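Local coordinates for protein immunoreactive 84kD antigen PG93 (Porphyromonas gingivalis, PDB 5M11) that is an essential bacterial surface component of the type-IX secretion system and binds zinc and calcium ions, at residues A[118-132]-A[142-155]. Numbering follows the deposited sequence.
Sequences VGNRAYLAGGFGLSV and ATYAKGTKVTDVAK
Leu130 touches Tyr144 of the neighbouring strand and crosses Val153 of the next blade at about a right angle. The contact lies at the passage from one beta-propeller blade to the next. Strands 121-126, 129-132 and 142-144 belong to one four-stranded antiparallel blade; 145-149 leads from its outermost strand into 150-155, the first strand of the following blade, whose axis passes 5.4 Å from that of 121-126.

Leu130 can be followed outward. Its CB lies near Tyr144 O and, more loosely, Val150 CG2. With CG anti to the backbone N (chi1 -180°), both methyls reach the next blade: CD1 rests 3.8 Å from Val153 CG2, and CD2 meets the same methyl while also approaching the edge of the Tyr144 ring, 4.0 Å from CD2 of that ring. Val132 CG2 comes obliquely to Tyr144 CE2, at 3.6 Å.

Within the blade, Leu130 and Tyr144 form an antiparallel hydrogen-bonded pair, Leu130 N to Tyr144 O at 2.8 Å and Tyr144 N to Leu130 O at 2.7 Å. Alongside, on the opposite face, the buried hydroxyls Ser131 OG and Thr143 OG1 are hydrogen-bonded at 2.8 Å. The crossing chain is tied back where Val150 N donates almost straight (174°) to Gly126 O, 2.9 Å away.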
# COMPACT_ATOMS: atom_id res chain seq x y z
N VAL A 118 16.39 25.22 -12.38
CA VAL A 118 17.34 26.26 -12.79
C VAL A 118 17.16 27.42 -11.83
O VAL A 118 16.11 28.06 -11.84
CB VAL A 118 17.15 26.70 -14.26
CG1 VAL A 118 18.22 27.69 -14.67
CG2 VAL A 118 17.11 25.52 -15.21
N GLY A 119 18.14 27.63 -10.96
CA GLY A 119 18.09 28.69 -9.95
C GLY A 119 16.95 28.52 -8.96
O GLY A 119 16.95 27.59 -8.15
N ASN A 120 15.97 29.43 -9.02
CA ASN A 120 14.84 29.37 -8.09
C ASN A 120 13.52 29.06 -8.85
O ASN A 120 12.42 29.30 -8.34
CB ASN A 120 14.77 30.66 -7.22
CG ASN A 120 14.59 31.94 -7.99
OD1 ASN A 120 14.25 31.95 -9.18
ND2 ASN A 120 14.81 33.06 -7.31
N ARG A 121 13.66 28.46 -10.04
CA ARG A 121 12.51 28.01 -10.82
C ARG A 121 12.66 26.54 -11.09
O ARG A 121 13.77 26.07 -11.27
CB ARG A 121 12.34 28.77 -12.17
CG ARG A 121 11.80 30.20 -12.10
CD ARG A 121 10.40 30.34 -11.51
NE ARG A 121 9.93 31.74 -11.52
CZ ARG A 121 10.04 32.59 -10.50
NH1 ARG A 121 9.57 33.83 -10.62
NH2 ARG A 121 10.62 32.22 -9.36
N ALA A 122 11.54 25.81 -11.16
CA ALA A 122 11.54 24.42 -11.59
C ALA A 122 10.65 24.32 -12.81
O ALA A 122 9.59 24.96 -12.84
CB ALA A 122 11.06 23.51 -10.49
N TYR A 123 11.11 23.61 -13.85
CA TYR A 123 10.35 23.42 -15.08
C TYR A 123 9.95 22.00 -15.13
O TYR A 123 10.81 21.11 -15.12
CB TYR A 123 11.16 23.79 -16.32
CG TYR A 123 11.69 25.20 -16.26
CD1 TYR A 123 10.95 26.26 -16.76
CD2 TYR A 123 12.90 25.48 -15.64
CE1 TYR A 123 11.40 27.58 -16.65
CE2 TYR A 123 13.37 26.79 -15.54
CZ TYR A 123 12.62 27.83 -16.06
OH TYR A 123 13.11 29.10 -15.97
N LEU A 124 8.64 21.76 -15.15
CA LEU A 124 8.11 20.41 -15.16
C LEU A 124 7.51 20.15 -16.52
O LEU A 124 6.56 20.83 -16.91
CB LEU A 124 7.09 20.23 -14.01
CG LEU A 124 7.65 20.51 -12.58
CD1 LEU A 124 7.28 21.88 -12.09
CD2 LEU A 124 7.12 19.54 -11.61
N ALA A 125 8.12 19.24 -17.28
CA ALA A 125 7.63 18.85 -18.60
C ALA A 125 7.01 17.50 -18.45
O ALA A 125 7.70 16.57 -18.03
CB ALA A 125 8.77 18.81 -19.61
N GLY A 126 5.72 17.39 -18.77
CA GLY A 126 4.98 16.14 -18.69
C GLY A 126 3.83 16.02 -19.68
O GLY A 126 3.80 16.71 -20.70
N GLY A 127 2.87 15.14 -19.37
CA GLY A 127 1.71 14.90 -20.22
C GLY A 127 0.65 15.98 -20.11
O GLY A 127 -0.38 15.92 -20.80
N PHE A 128 0.89 16.97 -19.21
CA PHE A 128 0.03 18.11 -18.88
C PHE A 128 0.54 19.38 -19.55
O PHE A 128 -0.16 20.41 -19.51
CB PHE A 128 -0.03 18.33 -17.33
CG PHE A 128 1.32 18.35 -16.66
CD1 PHE A 128 2.08 19.52 -16.61
CD2 PHE A 128 1.88 17.18 -16.16
CE1 PHE A 128 3.38 19.52 -16.09
CE2 PHE A 128 3.18 17.18 -15.63
CZ PHE A 128 3.92 18.35 -15.59
N GLY A 129 1.77 19.32 -20.07
CA GLY A 129 2.44 20.44 -20.71
C GLY A 129 3.77 20.78 -20.05
O GLY A 129 4.50 19.89 -19.62
N LEU A 130 4.09 22.09 -20.00
CA LEU A 130 5.31 22.59 -19.38
C LEU A 130 4.94 23.57 -18.28
O LEU A 130 4.48 24.65 -18.60
CB LEU A 130 6.27 23.22 -20.40
CG LEU A 130 7.60 23.78 -19.85
CD1 LEU A 130 8.40 22.70 -19.12
CD2 LEU A 130 8.44 24.39 -20.94
N SER A 131 5.13 23.19 -17.00
CA SER A 131 4.77 24.02 -15.85
C SER A 131 5.98 24.70 -15.20
O SER A 131 7.02 24.06 -14.94
CB SER A 131 4.04 23.18 -14.82
OG SER A 131 2.70 23.02 -15.25
N VAL A 132 5.85 26.01 -14.94
CA VAL A 132 6.90 26.78 -14.27
C VAL A 132 6.51 26.86 -12.81
O VAL A 132 5.46 27.42 -12.45
CB VAL A 132 7.17 28.18 -14.87
CG1 VAL A 132 8.40 28.81 -14.25
CG2 VAL A 132 7.35 28.09 -16.36
N ALA A 142 2.58 29.86 -14.55
CA ALA A 142 2.34 29.58 -15.97
C ALA A 142 2.46 28.12 -16.29
O ALA A 142 3.26 27.42 -15.68
CB ALA A 142 3.35 30.34 -16.83
N THR A 143 1.71 27.67 -17.30
CA THR A 143 1.79 26.34 -17.89
C THR A 143 1.72 26.58 -19.37
O THR A 143 0.72 27.10 -19.86
CB THR A 143 0.73 25.33 -17.36
OG1 THR A 143 0.96 25.07 -15.97
CG2 THR A 143 0.78 23.99 -18.10
N TYR A 144 2.82 26.28 -20.06
CA TYR A 144 2.94 26.39 -21.51
C TYR A 144 2.54 25.05 -22.10
O TYR A 144 2.61 24.04 -21.39
CB TYR A 144 4.37 26.80 -21.92
CG TYR A 144 5.00 27.89 -21.06
CD1 TYR A 144 4.33 29.09 -20.82
CD2 TYR A 144 6.28 27.75 -20.55
CE1 TYR A 144 4.92 30.12 -20.09
CE2 TYR A 144 6.89 28.77 -19.83
CZ TYR A 144 6.21 29.96 -19.60
OH TYR A 144 6.83 30.94 -18.87
N ALA A 145 2.04 25.04 -23.36
CA ALA A 145 1.55 23.85 -24.09
C ALA A 145 0.50 23.05 -23.28
O ALA A 145 0.44 21.83 -23.43
CB ALA A 145 2.70 22.95 -24.47
N LYS A 146 -0.29 23.74 -22.39
CA LYS A 146 -1.29 23.17 -21.48
C LYS A 146 -2.05 22.04 -22.16
O LYS A 146 -2.57 22.23 -23.25
CB LYS A 146 -2.26 24.26 -21.03
CG LYS A 146 -2.73 24.10 -19.59
CD LYS A 146 -3.55 25.31 -19.10
CE LYS A 146 -2.72 26.47 -18.58
NZ LYS A 146 -3.57 27.55 -18.02
N GLY A 147 -2.01 20.85 -21.55
CA GLY A 147 -2.68 19.65 -22.04
C GLY A 147 -2.04 18.94 -23.22
O GLY A 147 -2.72 18.18 -23.90
N THR A 148 -0.76 19.15 -23.45
CA THR A 148 -0.03 18.51 -24.55
C THR A 148 1.22 17.89 -23.97
O THR A 148 1.93 18.56 -23.21
CB THR A 148 0.29 19.54 -25.65
OG1 THR A 148 -0.92 20.18 -26.04
CG2 THR A 148 1.01 18.93 -26.87
N LYS A 149 1.51 16.63 -24.33
CA LYS A 149 2.71 15.97 -23.85
C LYS A 149 3.91 16.76 -24.34
O LYS A 149 3.98 17.04 -25.54
CB LYS A 149 2.77 14.49 -24.31
CG LYS A 149 3.93 13.70 -23.71
CD LYS A 149 3.98 12.28 -24.17
CE LYS A 149 5.39 11.71 -24.15
NZ LYS A 149 6.25 12.28 -25.22
N VAL A 150 4.76 17.23 -23.40
CA VAL A 150 6.03 17.93 -23.62
C VAL A 150 7.13 16.93 -23.22
O VAL A 150 7.29 16.62 -22.04
CB VAL A 150 6.14 19.29 -22.87
CG1 VAL A 150 7.57 19.84 -22.92
CG2 VAL A 150 5.16 20.30 -23.44
N THR A 151 7.84 16.40 -24.20
CA THR A 151 8.87 15.39 -24.09
C THR A 151 10.07 15.83 -23.19
O THR A 151 10.55 15.00 -22.40
CB THR A 151 9.28 15.02 -25.51
OG1 THR A 151 8.13 14.43 -26.13
CG2 THR A 151 10.46 14.07 -25.57
N ASP A 152 10.57 17.08 -23.30
CA ASP A 152 11.73 17.51 -22.51
C ASP A 152 11.85 19.04 -22.45
O ASP A 152 11.18 19.74 -23.22
CB ASP A 152 13.03 16.92 -23.09
CG ASP A 152 14.08 16.55 -22.05
OD1 ASP A 152 14.17 17.25 -21.01
OD2 ASP A 152 14.83 15.59 -22.28
N VAL A 153 12.68 19.56 -21.54
CA VAL A 153 12.89 20.99 -21.40
C VAL A 153 14.39 21.28 -21.09
O VAL A 153 15.10 20.45 -20.50
CB VAL A 153 11.89 21.65 -20.37
CG1 VAL A 153 12.09 21.16 -18.93
CG2 VAL A 153 11.91 23.19 -20.46
N ALA A 154 14.85 22.46 -21.56
CA ALA A 154 16.20 22.93 -21.35
C ALA A 154 16.23 24.47 -21.28
O ALA A 154 15.52 25.15 -22.02
CB ALA A 154 17.12 22.42 -22.45
N LYS A 155 17.02 25.01 -20.36
CA LYS A 155 17.13 26.43 -20.19
C LYS A 155 18.46 26.86 -20.78
O LYS A 155 19.49 26.21 -20.56
CB LYS A 155 16.97 26.77 -18.69
CG LYS A 155 17.02 28.23 -18.31
CD LYS A 155 15.78 29.03 -18.68
CE LYS A 155 15.83 30.40 -18.04
NZ LYS A 155 16.90 31.26 -18.62